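Local structure of polycomb protein Scm (Drosophila melanogaster, 5J8Y) at the interface of chains A and B. The protein binds the SAM domain of Sfmbt through its own SAM domain, a link that probably helps tether PRC1 to PhoRC at Polycomb response elements. Residues are numbered along the deposited sequence; one frame, centred on the assembly and turned at random. Chains: chain A, Polycomb protein Scm; chain B, Polycomb protein Sfmbt.

The interface of chains A and B. Residues chain A 35, 49, 53-54; chain B 45, 49, 56, 60.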
loop_
_atom_site.group_PDB
_atom_site.type_symbol
_atom_site.label_atom_id
_atom_site.label_comp_id
_atom_site.label_asym_id
_atom_site.label_seq_id
_atom_site.Cartn_x
_atom_site.Cartn_y
_atom_site.Cartn_z
ATOM N N HIS A 35 -9.611 1.728 -1.025
ATOM C CA HIS A 35 -8.160 1.814 -0.914
ATOM C C HIS A 35 -7.462 0.582 -1.461
ATOM O O HIS A 35 -6.240 0.494 -1.490
ATOM C CB HIS A 35 -7.750 2.093 0.530
ATOM C CG HIS A 35 -8.150 3.448 0.991
ATOM N ND1 HIS A 35 -7.451 4.576 0.647
ATOM C CD2 HIS A 35 -9.232 3.870 1.675
ATOM C CE1 HIS A 35 -8.063 5.633 1.139
ATOM N NE2 HIS A 35 -9.142 5.232 1.769
ATOM N N MET A 49 -0.657 5.630 8.105
ATOM C CA MET A 49 -1.387 5.606 6.838
ATOM C C MET A 49 -2.881 5.386 7.071
ATOM O O MET A 49 -3.718 5.919 6.341
ATOM C CB MET A 49 -0.836 4.514 5.917
ATOM C CG MET A 49 0.606 4.736 5.475
ATOM S SD MET A 49 0.837 6.226 4.485
ATOM C CE MET A 49 0.051 5.742 2.950
ATOM N N TYR A 53 -4.694 8.798 6.013
ATOM C CA TYR A 53 -5.183 8.664 4.651
ATOM C C TYR A 53 -6.430 7.785 4.452
ATOM O O TYR A 53 -7.105 7.881 3.450
ATOM C CB TYR A 53 -4.028 8.213 3.781
ATOM C CG TYR A 53 -3.050 9.329 3.518
ATOM C CD1 TYR A 53 -3.484 10.529 2.991
ATOM C CD2 TYR A 53 -1.712 9.203 3.826
ATOM C CE1 TYR A 53 -2.619 11.565 2.755
ATOM C CE2 TYR A 53 -0.828 10.240 3.611
ATOM C CZ TYR A 53 -1.285 11.428 3.073
ATOM O OH TYR A 53 -0.417 12.460 2.846
ATOM N N MET A 54 -6.765 6.966 5.433
ATOM C CA MET A 54 -7.981 6.156 5.352
ATOM C C MET A 54 -9.070 6.732 6.257
ATOM O O MET A 54 -10.230 6.335 6.172
ATOM C CB MET A 54 -7.693 4.697 5.714
ATOM C CG MET A 54 -6.670 4.037 4.806
ATOM S SD MET A 54 -6.390 2.287 5.147
ATOM C CE MET A 54 -7.973 1.577 4.691
ATOM N N LYS B 45 5.680 9.079 0.459
ATOM C CA LYS B 45 4.329 8.542 0.392
ATOM C C LYS B 45 3.330 9.675 0.186
ATOM O O LYS B 45 2.385 9.540 -0.591
ATOM C CB LYS B 45 3.993 7.757 1.657
ATOM C CG LYS B 45 4.809 6.489 1.834
ATOM C CD LYS B 45 4.524 5.848 3.182
ATOM C CE LYS B 45 5.723 5.073 3.706
ATOM N NZ LYS B 45 5.901 3.765 3.018
ATOM N N MET B 49 0.639 9.458 -2.844
ATOM C CA MET B 49 -0.784 9.322 -2.549
ATOM C C MET B 49 -1.654 9.936 -3.665
ATOM O O MET B 49 -2.443 9.246 -4.251
ATOM C CB MET B 49 -1.126 9.903 -1.199
ATOM C CG MET B 49 -0.865 8.979 -0.032
ATOM S SD MET B 49 -1.650 7.363 -0.127
ATOM C CE MET B 49 -3.373 7.812 -0.153
ATOM N N VAL B 56 -4.507 4.131 -0.589
ATOM C CA VAL B 56 -3.446 3.677 0.294
ATOM C C VAL B 56 -2.775 2.376 -0.170
ATOM O O VAL B 56 -1.575 2.259 -0.131
ATOM C CB VAL B 56 -3.964 3.518 1.743
ATOM C CG1 VAL B 56 -2.966 2.789 2.640
ATOM C CG2 VAL B 56 -4.274 4.871 2.314
ATOM N N LEU B 60 1.139 2.235 -0.953
ATOM C CA LEU B 60 2.053 1.482 -0.150
ATOM C C LEU B 60 2.856 0.490 -0.980
ATOM O O LEU B 60 3.996 0.277 -0.758
ATOM C CB LEU B 60 1.350 0.809 0.970
ATOM C CG LEU B 60 1.192 1.637 2.234
ATOM C CD1 LEU B 60 0.188 0.994 3.129
ATOM C CD2 LEU B 60 2.471 1.975 2.985
#
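With CG1 anti to the backbone N (chi1 169°), B:Val56 turns its other methyl, CG2, towards chain A, where it meets the side chains of A:His35, A:Tyr53 and A:Met54. On the facing side, A:His35 has its ring swung beside its own backbone N (chi1 -68°), which brings ND1 up to the start of the Sfmbt helix. The pair illustrates how SAM domains join head to tail: the first turn of a helix has backbone N-H groups without a carbonyl partner in the helix itself, and a neighbouring domain can supply the acceptor. Here the amide N of B:Val56 donates to the imidazole ND1 at 3.2 Å, nearly straight (169° at H) and close to the ring plane. CG of A:Met54 lies 4.0 Å above one face of that ring, also touches CG2 of B:Val56 at 3.6 Å, and probably helps to hold the ring in place against the valine. A leucine in place of A:His35 would probably leave this helix-end amide without its acceptor across the boundary. Around this bond the neighbouring contacts are apolar. B:Met49 lays CG over the centre of the A:Tyr53 ring, 3.8 Å above it, while its CE reaches back towards the tyrosine CB. The two Met49 side chains run antiparallel, the A:Met49 CE against the B:Met49 SD at 3.9 Å; the A:Met49 sulfur also rests on the aliphatic CD of B:Lys45, and CD2 of B:Leu60 lies near CG of A:Met49. Scm thus offers its mid-loop surface, helix 47-53 and the loops around A:His35 and A:Met54, to the end-helix surface of Sfmbt, made of helix 45-51 and the N-terminal end of helix 56-71.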